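Local coordinates for PTS-dependent dihydroxyacetone kinase operon regulatory protein (Escherichia coli, PDB 4LRZ), which activates transcription of the dhaKLM operon from a sigma-70 promoter and represses its own expression, at residues L26-A38 / L100-G114. Numbering follows the deposited sequence.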
loop_
_atom_site.group_PDB
_atom_site.type_symbol
_atom_site.label_atom_id
_atom_site.label_comp_id
_atom_site.label_asym_id
_atom_site.label_seq_id
_atom_site.Cartn_x
_atom_site.Cartn_y
_atom_site.Cartn_z
ATOM N N LEU F 26 -36.779 -1.399 21.338
ATOM C CA LEU F 26 -36.470 -2.689 21.976
ATOM C C LEU F 26 -35.634 -2.655 23.239
ATOM O O LEU F 26 -35.116 -3.685 23.662
ATOM C CB LEU F 26 -35.622 -3.521 21.024
ATOM C CG LEU F 26 -36.202 -4.021 19.721
ATOM C CD1 LEU F 26 -34.998 -4.290 18.796
ATOM C CD2 LEU F 26 -37.092 -5.254 19.962
ATOM N N MET F 27 -35.460 -1.491 23.821
ATOM C CA MET F 27 -34.332 -1.312 24.692
ATOM C C MET F 27 -34.647 -0.128 25.594
ATOM O O MET F 27 -35.302 0.831 25.183
ATOM C CB MET F 27 -33.099 -0.995 23.806
ATOM C CG MET F 27 -31.826 -1.865 23.952
ATOM S SD MET F 27 -30.331 -1.181 23.025
ATOM C CE MET F 27 -31.113 -1.131 21.409
ATOM N N LYS F 28 -34.146 -0.182 26.816
ATOM C CA LYS F 28 -34.325 0.911 27.768
ATOM C C LYS F 28 -32.977 1.555 28.106
ATOM O O LYS F 28 -31.938 0.891 28.088
ATOM C CB LYS F 28 -35.015 0.391 29.030
ATOM C CG LYS F 28 -36.325 -0.328 28.724
ATOM C CD LYS F 28 -36.492 -1.598 29.552
ATOM C CE LYS F 28 -37.542 -1.450 30.681
ATOM N NZ LYS F 28 -37.315 -2.486 31.767
ATOM N N ARG F 29 -33.024 2.848 28.422
ATOM C CA ARG F 29 -31.862 3.642 28.795
ATOM C C ARG F 29 -31.173 3.183 30.083
ATOM O O ARG F 29 -29.957 3.330 30.219
ATOM C CB ARG F 29 -32.232 5.131 28.870
ATOM C CG ARG F 29 -32.598 5.736 27.491
ATOM C CD ARG F 29 -32.876 7.236 27.522
ATOM N NE ARG F 29 -31.977 8.030 26.666
ATOM C CZ ARG F 29 -30.718 8.356 26.971
ATOM N NH1 ARG F 29 -30.178 7.923 28.114
ATOM N NH2 ARG F 29 -29.985 9.097 26.138
ATOM N N GLU F 30 -31.909 2.626 31.034
ATOM C CA GLU F 30 -31.270 2.366 32.337
ATOM C C GLU F 30 -30.795 0.944 32.550
ATOM O O GLU F 30 -30.212 0.667 33.572
ATOM C CB GLU F 30 -32.138 2.795 33.535
ATOM C CG GLU F 30 -33.349 3.656 33.183
ATOM C CD GLU F 30 -34.334 2.911 32.287
ATOM O OE1 GLU F 30 -34.607 1.716 32.578
ATOM O OE2 GLU F 30 -34.811 3.524 31.295
ATOM N N THR F 31 -31.058 0.033 31.625
ATOM C CA THR F 31 -30.697 -1.354 31.886
ATOM C C THR F 31 -29.283 -1.640 31.430
ATOM O O THR F 31 -28.774 -1.003 30.487
ATOM C CB THR F 31 -31.654 -2.353 31.230
ATOM O OG1 THR F 31 -31.817 -2.016 29.842
ATOM C CG2 THR F 31 -33.067 -2.367 31.977
ATOM N N TRP F 32 -28.645 -2.588 32.112
ATOM C CA TRP F 32 -27.319 -3.065 31.731
ATOM C C TRP F 32 -27.154 -4.431 32.335
ATOM O O TRP F 32 -27.493 -4.645 33.496
ATOM C CB TRP F 32 -26.204 -2.118 32.224
ATOM C CG TRP F 32 -24.849 -2.351 31.581
ATOM C CD1 TRP F 32 -23.822 -3.107 32.080
ATOM C CD2 TRP F 32 -24.380 -1.820 30.324
ATOM N NE1 TRP F 32 -22.737 -3.071 31.223
ATOM C CE2 TRP F 32 -23.047 -2.292 30.139
ATOM C CE3 TRP F 32 -24.940 -0.973 29.354
ATOM C CZ2 TRP F 32 -22.276 -1.971 29.007
ATOM C CZ3 TRP F 32 -24.164 -0.647 28.222
ATOM C CH2 TRP F 32 -22.843 -1.147 28.068
ATOM N N ASN F 33 -26.649 -5.360 31.534
ATOM C CA ASN F 33 -26.416 -6.701 31.999
ATOM C C ASN F 33 -25.125 -7.285 31.475
ATOM O O ASN F 33 -24.348 -6.628 30.827
ATOM C CB ASN F 33 -27.572 -7.607 31.611
ATOM C CG ASN F 33 -27.985 -8.531 32.748
ATOM O OD1 ASN F 33 -27.279 -9.489 33.077
ATOM N ND2 ASN F 33 -29.131 -8.247 33.347
ATOM N N VAL F 34 -24.909 -8.534 31.839
ATOM C CA VAL F 34 -23.884 -9.418 31.351
ATOM C C VAL F 34 -23.706 -9.305 29.817
ATOM O O VAL F 34 -24.690 -9.261 29.065
ATOM C CB VAL F 34 -24.360 -10.807 31.776
ATOM C CG1 VAL F 34 -24.046 -11.829 30.755
ATOM C CG2 VAL F 34 -23.841 -11.179 33.190
ATOM N N PRO F 35 -22.446 -9.254 29.335
ATOM C CA PRO F 35 -22.287 -9.096 27.887
ATOM C C PRO F 35 -22.739 -10.318 27.065
ATOM O O PRO F 35 -22.838 -11.464 27.577
ATOM C CB PRO F 35 -20.773 -8.951 27.740
ATOM C CG PRO F 35 -20.258 -9.921 28.769
ATOM C CD PRO F 35 -21.160 -9.599 29.973
ATOM N N HIS F 36 -23.001 -10.049 25.793
ATOM C CA HIS F 36 -23.141 -11.087 24.789
ATOM C C HIS F 36 -21.722 -11.176 24.226
ATOM O O HIS F 36 -21.215 -10.211 23.656
ATOM C CB HIS F 36 -24.146 -10.637 23.707
ATOM C CG HIS F 36 -24.392 -11.664 22.649
ATOM N ND1 HIS F 36 -24.868 -12.927 22.934
ATOM C CD2 HIS F 36 -24.234 -11.616 21.305
ATOM C CE1 HIS F 36 -24.964 -13.621 21.814
ATOM N NE2 HIS F 36 -24.597 -12.846 20.809
ATOM N N GLN F 37 -21.095 -12.335 24.398
ATOM C CA GLN F 37 -19.668 -12.452 24.274
ATOM C C GLN F 37 -19.340 -13.743 23.588
ATOM O O GLN F 37 -19.680 -14.795 24.093
ATOM C CB GLN F 37 -19.026 -12.449 25.669
ATOM C CG GLN F 37 -17.513 -12.039 25.675
ATOM C CD GLN F 37 -16.833 -12.280 27.021
ATOM O OE1 GLN F 37 -17.456 -12.185 28.089
ATOM N NE2 GLN F 37 -15.558 -12.606 26.975
ATOM N N ALA F 38 -18.677 -13.664 22.444
ATOM C CA ALA F 38 -18.235 -14.872 21.757
ATOM C C ALA F 38 -17.247 -15.616 22.646
ATOM O O ALA F 38 -16.555 -15.028 23.464
ATOM C CB ALA F 38 -17.640 -14.570 20.392
ATOM N N LEU F 100 -17.510 -3.397 32.977
ATOM C CA LEU F 100 -18.770 -3.121 32.302
ATOM C C LEU F 100 -19.163 -4.178 31.290
ATOM O O LEU F 100 -20.220 -4.035 30.658
ATOM C CB LEU F 100 -18.727 -1.763 31.590
ATOM C CG LEU F 100 -18.459 -0.555 32.483
ATOM C CD1 LEU F 100 -18.473 0.712 31.654
ATOM C CD2 LEU F 100 -19.496 -0.488 33.625
ATOM N N GLY F 101 -18.332 -5.216 31.114
ATOM C CA GLY F 101 -18.582 -6.259 30.102
ATOM C C GLY F 101 -17.780 -6.245 28.796
ATOM O O GLY F 101 -17.958 -7.139 27.920
ATOM N N PHE F 102 -16.892 -5.269 28.620
ATOM C CA PHE F 102 -16.150 -5.215 27.373
ATOM C C PHE F 102 -14.870 -6.041 27.501
ATOM O O PHE F 102 -13.955 -5.634 28.179
ATOM C CB PHE F 102 -15.794 -3.780 27.018
ATOM C CG PHE F 102 -16.971 -2.865 26.801
ATOM C CD1 PHE F 102 -17.288 -1.906 27.740
ATOM C CD2 PHE F 102 -17.713 -2.928 25.638
ATOM C CE1 PHE F 102 -18.353 -1.008 27.538
ATOM C CE2 PHE F 102 -18.771 -2.044 25.421
ATOM C CZ PHE F 102 -19.094 -1.083 26.383
ATOM N N ASN F 103 -14.820 -7.208 26.864
ATOM C CA ASN F 103 -13.683 -8.113 26.912
ATOM C C ASN F 103 -13.472 -8.562 25.490
ATOM O O ASN F 103 -14.257 -8.228 24.632
ATOM C CB ASN F 103 -14.025 -9.342 27.752
ATOM C CG ASN F 103 -14.317 -9.004 29.192
ATOM O OD1 ASN F 103 -13.422 -8.571 29.944
ATOM N ND2 ASN F 103 -15.574 -9.193 29.596
ATOM N N ASP F 104 -12.424 -9.341 25.238
ATOM C CA ASP F 104 -12.268 -10.006 23.945
ATOM C C ASP F 104 -13.526 -10.833 23.671
ATOM O O ASP F 104 -14.009 -11.544 24.542
ATOM C CB ASP F 104 -11.057 -10.938 23.928
ATOM C CG ASP F 104 -9.745 -10.201 23.954
ATOM O OD1 ASP F 104 -8.730 -10.881 24.148
ATOM O OD2 ASP F 104 -9.707 -8.965 23.814
ATOM N N GLY F 105 -14.041 -10.721 22.455
ATOM C CA GLY F 105 -15.291 -11.398 22.074
ATOM C C GLY F 105 -16.633 -10.781 22.422
ATOM O O GLY F 105 -17.659 -11.329 22.000
ATOM N N THR F 106 -16.672 -9.699 23.207
ATOM C CA THR F 106 -17.926 -8.996 23.496
ATOM C C THR F 106 -18.415 -8.326 22.208
ATOM O O THR F 106 -17.618 -7.637 21.527
ATOM C CB THR F 106 -17.685 -7.885 24.519
ATOM O OG1 THR F 106 -17.346 -8.467 25.775
ATOM C CG2 THR F 106 -18.920 -6.987 24.721
ATOM N N TYR F 107 -19.681 -8.541 21.866
ATOM C CA TYR F 107 -20.344 -7.830 20.761
ATOM C C TYR F 107 -20.913 -6.504 21.244
ATOM O O TYR F 107 -21.536 -6.446 22.290
ATOM C CB TYR F 107 -21.496 -8.670 20.179
ATOM C CG TYR F 107 -21.067 -9.959 19.545
ATOM C CD1 TYR F 107 -20.702 -9.984 18.209
ATOM C CD2 TYR F 107 -21.059 -11.173 20.277
ATOM C CE1 TYR F 107 -20.340 -11.168 17.581
ATOM C CE2 TYR F 107 -20.693 -12.381 19.669
ATOM C CZ TYR F 107 -20.314 -12.351 18.302
ATOM O OH TYR F 107 -19.922 -13.466 17.625
ATOM N N CYS F 108 -20.729 -5.462 20.452
ATOM C CA CYS F 108 -21.054 -4.099 20.840
ATOM C C CYS F 108 -22.039 -3.490 19.861
ATOM O O CYS F 108 -22.153 -2.236 19.771
ATOM C CB CYS F 108 -19.778 -3.228 20.813
ATOM S SG CYS F 108 -18.458 -3.831 21.854
ATOM N N ALA F 109 -22.762 -4.358 19.146
ATOM C CA ALA F 109 -23.874 -3.930 18.285
ATOM C C ALA F 109 -24.777 -2.912 18.969
ATOM O O ALA F 109 -24.861 -2.841 20.196
ATOM C CB ALA F 109 -24.680 -5.141 17.722
ATOM N N GLU F 110 -25.361 -2.060 18.138
ATOM C CA GLU F 110 -26.253 -1.033 18.578
ATOM C C GLU F 110 -27.451 -1.668 19.259
ATOM O O GLU F 110 -27.995 -1.084 20.194
ATOM C CB GLU F 110 -26.762 -0.281 17.356
ATOM C CG GLU F 110 -27.610 0.910 17.694
ATOM C CD GLU F 110 -27.986 1.702 16.447
ATOM O OE1 GLU F 110 -28.687 1.142 15.585
ATOM O OE2 GLU F 110 -27.559 2.881 16.308
ATOM N N GLY F 111 -27.878 -2.828 18.752
ATOM C CA GLY F 111 -29.022 -3.556 19.307
ATOM C C GLY F 111 -28.687 -4.151 20.674
ATOM O O GLY F 111 -29.569 -4.681 21.349
ATOM N N ILE F 112 -27.418 -4.062 21.101
ATOM C CA ILE F 112 -27.065 -4.627 22.426
ATOM C C ILE F 112 -26.672 -3.528 23.418
ATOM O O ILE F 112 -27.092 -3.524 24.579
ATOM C CB ILE F 112 -25.935 -5.679 22.333
ATOM C CG1 ILE F 112 -26.264 -6.724 21.265
ATOM C CG2 ILE F 112 -25.656 -6.292 23.697
ATOM C CD1 ILE F 112 -25.210 -7.794 21.077
ATOM N N ILE F 113 -25.871 -2.574 22.979
ATOM C CA ILE F 113 -25.375 -1.597 23.944
ATOM C C ILE F 113 -25.925 -0.200 23.676
ATOM O O ILE F 113 -25.556 0.745 24.362
ATOM C CB ILE F 113 -23.785 -1.594 24.082
ATOM C CG1 ILE F 113 -23.096 -1.083 22.787
ATOM C CG2 ILE F 113 -23.262 -2.973 24.586
ATOM C CD1 ILE F 113 -21.641 -0.800 22.946
ATOM N N GLY F 114 -26.772 -0.078 22.656
ATOM C CA GLY F 114 -27.304 1.222 22.312
ATOM C C GLY F 114 -26.334 2.083 21.503
ATOM O O GLY F 114 -25.230 1.666 21.196
HETATM O O HOH W 1 -22.535 -7.370 24.872
#
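Trp32 donates its indole NE1 to Leu100 O at 2.8 Å, with the oxygen lying in the ring plane. Chi1 of -165° sets CG anti to the backbone N and carries the indole across to Leu100, while CH2, at the ring's edge, meets Phe102 CZ at 4.1 Å and touches Ile113 CG2. With an alanine in place of Trp32, the carbonyl of Leu100 would probably lose this donor and a gap would open beside Phe102 and Ile113. Gly101, whose positive phi closes the preceding helix in a Schellman motif, offers its carbonyl to Thr106 OG1 (2.6 Å), and that hydroxyl accepts from Asn103 N. This part of the GAF domain is overlaid by the loop joining helices 14-26 and 40-49, and a single beta bridge, Gln37 with Thr106, fastens the two. Tyr107 N gives a nearly straight bond (168°) to His36 O, and Ala38 N reaches Gly105 O from above the carbonyl plane. At Gly101 and Gly105 a CB would jam against the preceding carbonyl O. A water accepts from His36 N and donates to Tyr107 O. The extended Gln37 sends NE2 to Asp104 O (3.1 Å), whereas Asn103 OD1 is hydrogen-bonded to Ser98 OG.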